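Local coordinates for thiamine monophosphate kinase (Aquifex aeolicus, PDB 1VQV), which catalyses the ATP- and magnesium-dependent phosphorylation of thiamine monophosphate to thiamine diphosphate, the active form of vitamin B1, and works as a homodimer, at the interface of chains A and B. Sequence-based numbering; all coordinates share one arbitrary frame. Chains: chain A/B, thiamine monophosphate kinase.

Contact 1: the interface of chains A and B. Residues chain A 46, 49-50; chain B 121-122.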
ATOM      1  N   ASN A  46      -5.058  11.357  -4.296  1.00 50.96           N
ATOM      2  CA  ASN A  46      -4.448  11.780  -5.547  1.00 50.58           C
ATOM      3  C   ASN A  46      -4.702  13.250  -5.836  1.00 52.41           C
ATOM      4  O   ASN A  46      -5.829  13.739  -5.724  1.00 51.20           O
ATOM      5  CB  ASN A  46      -4.959  10.944  -6.722  1.00 49.16           C
ATOM      6  CG  ASN A  46      -4.371   9.548  -6.751  1.00 49.72           C
ATOM      7  OD1 ASN A  46      -3.239   9.323  -6.318  1.00 50.57           O
ATOM      8  ND2 ASN A  46      -5.135   8.601  -7.288  1.00 49.50           N
ATOM      9  N   VAL A  49      -7.761  15.307  -7.391  1.00 61.49           N
ATOM     10  CA  VAL A  49      -8.994  14.653  -6.985  1.00 62.35           C
ATOM     11  C   VAL A  49      -9.275  14.835  -5.492  1.00 62.80           C
ATOM     12  O   VAL A  49     -10.201  15.558  -5.105  1.00 62.93           O
ATOM     13  CB  VAL A  49      -8.950  13.141  -7.339  1.00 63.04           C
ATOM     14  CG1 VAL A  49     -10.251  12.458  -6.938  1.00 63.12           C
ATOM     15  CG2 VAL A  49      -8.725  12.971  -8.829  1.00 63.18           C
ATOM     16  N   HIS A  50      -8.458  14.202  -4.656  1.00 62.57           N
ATOM     17  CA  HIS A  50      -8.648  14.276  -3.212  1.00 61.95           C
ATOM     18  C   HIS A  50      -8.149  15.564  -2.571  1.00 60.89           C
ATOM     19  O   HIS A  50      -8.580  15.923  -1.470  1.00 61.71           O
ATOM     20  CB  HIS A  50      -7.996  13.060  -2.547  1.00 61.92           C
ATOM     21  CG  HIS A  50      -8.449  11.759  -3.133  1.00 65.23           C
ATOM     22  ND1 HIS A  50      -7.764  11.118  -4.148  1.00 64.97           N
ATOM     23  CD2 HIS A  50      -9.565  11.022  -2.912  1.00 63.87           C
ATOM     24  CE1 HIS A  50      -8.441  10.047  -4.527  1.00 64.47           C
ATOM     25  NE2 HIS A  50      -9.537   9.966  -3.793  1.00 64.47           N
TER
ATOM     26  N   SER B 121      -9.054   4.107  -7.929  1.00 60.44           N
ATOM     27  CA  SER B 121      -9.112   5.551  -8.049  1.00 60.67           C
ATOM     28  C   SER B 121      -8.839   5.963  -9.497  1.00 61.20           C
ATOM     29  O   SER B 121      -8.016   5.333 -10.173  1.00 61.50           O
ATOM     30  CB  SER B 121      -8.063   6.162  -7.128  1.00 61.13           C
ATOM     31  OG  SER B 121      -8.033   7.575  -7.254  1.00 64.19           O
ATOM     32  N   LYS B 122      -9.525   7.004  -9.978  1.00 61.22           N
ATOM     33  CA  LYS B 122      -9.331   7.461 -11.354  1.00 60.75           C
ATOM     34  C   LYS B 122      -7.950   8.067 -11.457  1.00 60.80           C
ATOM     35  O   LYS B 122      -7.439   8.612 -10.485  1.00 61.93           O
ATOM     36  CB  LYS B 122     -10.388   8.500 -11.765  1.00 62.12           C
ATOM     37  CG  LYS B 122     -10.242   9.902 -11.151  1.00 63.85           C
ATOM     38  CD  LYS B 122     -11.168  10.943 -11.845  1.00 65.08           C
ATOM     39  CE  LYS B 122     -11.255  12.277 -11.047  1.00 65.30           C
ATOM     40  NZ  LYS B 122     -10.744  13.478 -11.793  1.00 65.55           N
TER

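Contact 2: the interface of chains A and B. Residues chain A 83, 116, 131, 133; chain B 40-42, 131.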
ATOM      1  N   LEU A  83       2.616   1.983   6.222  1.00 52.10           N
ATOM      2  CA  LEU A  83       3.503   2.007   5.068  1.00 53.07           C
ATOM      3  C   LEU A  83       2.969   3.101   4.136  1.00 53.38           C
ATOM      4  O   LEU A  83       1.796   3.090   3.745  1.00 51.75           O
ATOM      5  CB  LEU A  83       3.505   0.658   4.335  1.00 53.35           C
ATOM      6  CG  LEU A  83       4.276  -0.512   4.929  1.00 53.03           C
ATOM      7  CD1 LEU A  83       4.302  -1.650   3.947  1.00 54.20           C
ATOM      8  CD2 LEU A  83       5.690  -0.076   5.232  1.00 55.73           C
ATOM      9  N   VAL A 116       6.540   2.225   9.173  1.00 57.61           N
ATOM     10  CA  VAL A 116       7.697   1.353   9.250  1.00 57.67           C
ATOM     11  C   VAL A 116       8.467   1.370   7.938  1.00 60.56           C
ATOM     12  O   VAL A 116       9.563   0.809   7.842  1.00 61.96           O
ATOM     13  CB  VAL A 116       7.272  -0.085   9.581  1.00 55.69           C
ATOM     14  CG1 VAL A 116       6.842  -0.170  11.034  1.00 53.67           C
ATOM     15  CG2 VAL A 116       6.126  -0.513   8.665  1.00 54.44           C
ATOM     16  N   PHE A 131      -0.807   2.417   3.612  1.00 51.29           N
ATOM     17  CA  PHE A 131      -1.235   1.104   4.047  1.00 52.89           C
ATOM     18  C   PHE A 131      -1.099   1.053   5.554  1.00 51.74           C
ATOM     19  O   PHE A 131      -0.075   1.441   6.106  1.00 52.25           O
ATOM     20  CB  PHE A 131      -0.386   0.002   3.403  1.00 53.64           C
ATOM     21  CG  PHE A 131      -0.456  -0.027   1.891  1.00 56.69           C
ATOM     22  CD1 PHE A 131       0.528   0.603   1.122  1.00 56.39           C
ATOM     23  CD2 PHE A 131      -1.509  -0.673   1.236  1.00 56.98           C
ATOM     24  CE1 PHE A 131       0.470   0.584  -0.265  1.00 56.28           C
ATOM     25  CE2 PHE A 131      -1.575  -0.698  -0.164  1.00 56.30           C
ATOM     26  CZ  PHE A 131      -0.586  -0.066  -0.913  1.00 56.28           C
ATOM     27  N   VAL A 133      -1.862  -1.247   9.281  1.00 52.93           N
ATOM     28  CA  VAL A 133      -2.174  -2.491   9.958  1.00 53.55           C
ATOM     29  C   VAL A 133      -2.622  -2.178  11.378  1.00 53.96           C
ATOM     30  O   VAL A 133      -1.960  -1.414  12.079  1.00 53.35           O
ATOM     31  CB  VAL A 133      -0.957  -3.428  10.059  1.00 53.13           C
ATOM     32  CG1 VAL A 133      -1.356  -4.698  10.814  1.00 51.55           C
ATOM     33  CG2 VAL A 133      -0.444  -3.766   8.671  1.00 52.33           C
TER
ATOM     34  N   LEU B  40       6.315  -6.602   6.436  1.00 51.59           N
ATOM     35  CA  LEU B  40       5.497  -5.679   5.693  1.00 51.87           C
ATOM     36  C   LEU B  40       6.304  -5.140   4.521  1.00 52.88           C
ATOM     37  O   LEU B  40       7.453  -4.697   4.681  1.00 51.95           O
ATOM     38  CB  LEU B  40       5.054  -4.545   6.602  1.00 53.17           C
ATOM     39  CG  LEU B  40       4.444  -5.005   7.929  1.00 53.84           C
ATOM     40  CD1 LEU B  40       4.048  -3.779   8.743  1.00 53.53           C
ATOM     41  CD2 LEU B  40       3.249  -5.910   7.688  1.00 53.27           C
ATOM     42  N   THR B  41       5.697  -5.205   3.338  1.00 53.29           N
ATOM     43  CA  THR B  41       6.329  -4.733   2.119  1.00 53.99           C
ATOM     44  C   THR B  41       5.350  -4.030   1.173  1.00 54.61           C
ATOM     45  O   THR B  41       4.142  -4.282   1.190  1.00 53.48           O
ATOM     46  CB  THR B  41       7.020  -5.908   1.332  1.00 54.60           C
ATOM     47  OG1 THR B  41       7.806  -5.372   0.255  1.00 54.64           O
ATOM     48  CG2 THR B  41       5.982  -6.866   0.744  1.00 53.75           C
ATOM     49  N   THR B  42       5.897  -3.131   0.358  1.00 55.59           N
ATOM     50  CA  THR B  42       5.140  -2.400  -0.655  1.00 57.69           C
ATOM     51  C   THR B  42       6.027  -2.196  -1.890  1.00 57.72           C
ATOM     52  O   THR B  42       7.246  -2.079  -1.773  1.00 58.13           O
ATOM     53  CB  THR B  42       4.637  -1.005  -0.136  1.00 56.95           C
ATOM     54  OG1 THR B  42       3.994  -0.308  -1.209  1.00 58.52           O
ATOM     55  CG2 THR B  42       5.789  -0.149   0.384  1.00 57.50           C
ATOM     56  N   PHE B 131       0.601  -4.179  -1.648  1.00 51.87           N
ATOM     57  CA  PHE B 131       0.975  -4.305  -0.252  1.00 54.94           C
ATOM     58  C   PHE B 131       0.943  -5.774   0.096  1.00 53.22           C
ATOM     59  O   PHE B 131      -0.018  -6.469  -0.206  1.00 53.89           O
ATOM     60  CB  PHE B 131      -0.027  -3.532   0.609  1.00 59.02           C
ATOM     61  CG  PHE B 131       0.128  -3.733   2.100  1.00 62.97           C
ATOM     62  CD1 PHE B 131       1.304  -3.361   2.764  1.00 63.92           C
ATOM     63  CD2 PHE B 131      -0.949  -4.213   2.855  1.00 64.37           C
ATOM     64  CE1 PHE B 131       1.400  -3.457   4.160  1.00 65.34           C
ATOM     65  CE2 PHE B 131      -0.866  -4.313   4.245  1.00 65.46           C
ATOM     66  CZ  PHE B 131       0.306  -3.933   4.901  1.00 65.90           C
TER

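Contact 3: the interface of chains A and B. Residues chain A 97, 101, 120; chain B 11, 15, 18.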
ATOM      1  N   VAL A  97       7.345  17.827   0.605  1.00 50.07           N
ATOM      2  CA  VAL A  97       7.447  16.468   1.124  1.00 49.49           C
ATOM      3  C   VAL A  97       7.777  16.489   2.607  1.00 49.91           C
ATOM      4  O   VAL A  97       7.234  15.709   3.382  1.00 50.70           O
ATOM      5  CB  VAL A  97       8.525  15.662   0.355  1.00 47.82           C
ATOM      6  CG1 VAL A  97       8.685  14.291   0.957  1.00 47.55           C
ATOM      7  CG2 VAL A  97       8.127  15.539  -1.101  1.00 47.95           C
ATOM      8  N   TYR A 101       5.507  14.954   5.664  1.00 50.82           N
ATOM      9  CA  TYR A 101       5.855  13.971   6.673  1.00 53.03           C
ATOM     10  C   TYR A 101       5.759  14.456   8.118  1.00 52.50           C
ATOM     11  O   TYR A 101       5.631  13.648   9.045  1.00 51.54           O
ATOM     12  CB  TYR A 101       7.232  13.399   6.350  1.00 55.14           C
ATOM     13  CG  TYR A 101       7.157  12.326   5.283  1.00 56.42           C
ATOM     14  CD1 TYR A 101       6.604  11.084   5.574  1.00 56.36           C
ATOM     15  CD2 TYR A 101       7.626  12.559   3.992  1.00 56.96           C
ATOM     16  CE1 TYR A 101       6.521  10.095   4.612  1.00 59.31           C
ATOM     17  CE2 TYR A 101       7.552  11.580   3.013  1.00 57.76           C
ATOM     18  CZ  TYR A 101       7.003  10.347   3.325  1.00 60.32           C
ATOM     19  OH  TYR A 101       6.961   9.349   2.366  1.00 62.42           O
ATOM     20  N   ILE A 120       9.311   5.490  -2.830  1.00 62.66           N
ATOM     21  CA  ILE A 120       8.964   6.634  -3.659  1.00 60.56           C
ATOM     22  C   ILE A 120       9.181   6.387  -5.145  1.00 59.88           C
ATOM     23  O   ILE A 120      10.059   5.633  -5.548  1.00 59.28           O
ATOM     24  CB  ILE A 120       9.731   7.887  -3.208  1.00 58.88           C
ATOM     25  CG1 ILE A 120       9.435   8.150  -1.732  1.00 57.51           C
ATOM     26  CG2 ILE A 120       9.293   9.101  -4.030  1.00 58.40           C
ATOM     27  CD1 ILE A 120      10.291   9.219  -1.107  1.00 57.74           C
TER
ATOM     28  N   LEU B  11      16.768  12.295  -0.631  1.00 68.06           N
ATOM     29  CA  LEU B  11      15.351  12.257  -0.264  1.00 66.74           C
ATOM     30  C   LEU B  11      14.977  11.346   0.892  1.00 66.43           C
ATOM     31  O   LEU B  11      14.224  11.733   1.795  1.00 65.79           O
ATOM     32  CB  LEU B  11      14.497  11.896  -1.479  1.00 64.62           C
ATOM     33  CG  LEU B  11      12.998  12.083  -1.233  1.00 63.79           C
ATOM     34  CD1 LEU B  11      12.749  13.468  -0.619  1.00 62.62           C
ATOM     35  CD2 LEU B  11      12.239  11.937  -2.546  1.00 62.22           C
ATOM     36  N   ILE B  15      13.299  11.949   4.933  1.00 65.99           N
ATOM     37  CA  ILE B  15      12.093  11.340   5.436  1.00 66.08           C
ATOM     38  C   ILE B  15      12.447  10.615   6.713  1.00 66.20           C
ATOM     39  O   ILE B  15      11.902  10.924   7.777  1.00 66.55           O
ATOM     40  CB  ILE B  15      11.518  10.345   4.424  1.00 66.53           C
ATOM     41  CG1 ILE B  15      11.261  11.063   3.097  1.00 65.48           C
ATOM     42  CG2 ILE B  15      10.260   9.710   4.985  1.00 66.52           C
ATOM     43  CD1 ILE B  15      10.551  10.220   2.075  1.00 64.85           C
ATOM     44  N   THR B  18      13.071  13.181   9.264  1.00 67.69           N
ATOM     45  CA  THR B  18      11.818  13.829   9.672  1.00 68.91           C
ATOM     46  C   THR B  18      11.026  12.987  10.682  1.00 69.71           C
ATOM     47  O   THR B  18      10.531  13.504  11.684  1.00 69.81           O
ATOM     48  CB  THR B  18      10.913  14.151   8.424  1.00 69.96           C
ATOM     49  OG1 THR B  18      11.414  15.321   7.769  1.00 71.06           O
ATOM     50  CG2 THR B  18       9.456  14.415   8.828  1.00 71.07           C
TER

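Contact 1: the interface of chains A and B
A:Val49 and B:Lys122 make the closest apolar contact of this small patch of the homodimer interface of a ThiL kinase, a member of the AIR synthase-related family. Methyl CG2 of A:Val49 lies 3.4 Å from CE of B:Lys122, the two side chains meeting at a slant. CG1 of the valine points away from the backbone N (chi1 -179°), which turns CG2 towards the lysine. The lysine chain runs nearly extended until it bends at its last torsion (chi4 118°), bringing NZ alongside the same methyl. Behind this pair, CG1 of A:Val49 sits over the centre of the A:His50 ring, 3.8 Å above its plane. That imidazole belongs to the substrate-binding site, and its ND1 accepts a hydrogen bond of 2.7 Å from the backbone N of A:Asn46, with the donor tilted 24° out of the ring plane.

The polar half is looser. The amide ND2 of A:Asn46 gives a weak, bent hydrogen bond of 3.1 Å to the hydroxyl OG of B:Ser121. A:Asn46 hides 13 Å² here, far less than A:Val49. The same serine OG lies in the imidazole plane at the edge of A:His50, 3.7 Å from CE1.

Contact 2: the interface of chains A and B
Strands 78-88, 114-117 and 127-136 of chain A meet strands 38-46 and 127-136 of chain B in the sheet-lined core of the dimer. At the centre A:Phe131 faces its own counterpart, B:Phe131, the two side chains lying antiparallel, one passing alongside the other. Each puts its CB over the other's ring: CB of B:Phe131 is 3.5 Å from the centroid of the A:Phe131 ring, displaced towards the rim, while CB of A:Phe131 stands over the middle of the B:Phe131 ring at 3.9 Å from its centroid. The pair departs from exact two-fold symmetry, since the first torsions differ. In chain A the ring carbon CG sits beside the backbone N (chi1 -61°), whereas in chain B it points away from that nitrogen (chi1 172°).

The chain B ring is then boxed in by aliphatic groups. CD1 of A:Leu83 meets its edge in the ring plane, 3.4 Å from CE1, the leucine side chain running roughly perpendicular to that of the phenylalanine. CG2 of A:Val133 approaches CZ at 3.8 Å. Further along, CD1 of B:Leu40 touches CG2 of A:Val116 at 3.9 Å. B:Thr42 brings its hydroxyl OG1 near CE1 of A:Phe131. The core joins the two subunits, and strand 38-46, which lines it, also carries the magnesium-binding residues B:Thr41 and B:Thr42.

Contact 3: the interface of chains A and B
Helix 8-19 of chain B packs against helix 94-111 and the short strand 120-122 of chain A, with B:Leu11, B:Ile15 and B:Thr18 spaced along one side of their helix. B:Ile15 is the hub and hides 57 Å² against chain A. Its branch methyl CG2 stands over the centre of the A:Tyr101 ring, 3.6 Å from the centroid, in a CH-pi contact. The longer branch leads past the phenol on the same side, and its tip CD1 comes within 3.4 Å of CE2. With CG1 set beside the backbone N (chi1 -57°), CG2 covers the middle of the ring, while CD1 passes its CE2 side and goes on to A:Ile120. There the isoleucines meet tip to tip, CD1 to CD1, at 3.3 Å. CD1 of A:Ile120 also touches CD2 of B:Leu11 at 3.6 Å, the two side chains slanting across one another.

At the other end, CG2 of B:Thr18 lies 3.5 Å from CB of A:Tyr101. Within chain A, CG1 of A:Val97 borders the tyrosine ring at its edge, in plane. Replacing A:Tyr101 with alanine would probably strip the CG2 methyl of B:Ile15 of the aromatic face it rests on and open a gap between the helices. Since A:Tyr101 binds ATP, the contact links dimer packing to the nucleotide site, with the partner's helix probably steadying the ring.

The three contacts are parts of one two-fold interface, and each has a twin with the chains exchanged. Between C-alpha centres, contact 1 lies about 20 Å from contact 2 and 21 Å from contact 3, while contacts 2 and 3 are about 16 Å apart. Strand 120-122 serves both contact 1, from chain B, and contact 3, from chain A. The strand ending at residue 46 likewise contributes to contact 1 from chain A and to contact 2 from chain B. The dimer interface thus runs close to residues that bind substrate, metal and nucleotide, and assembly may help to shape the active site.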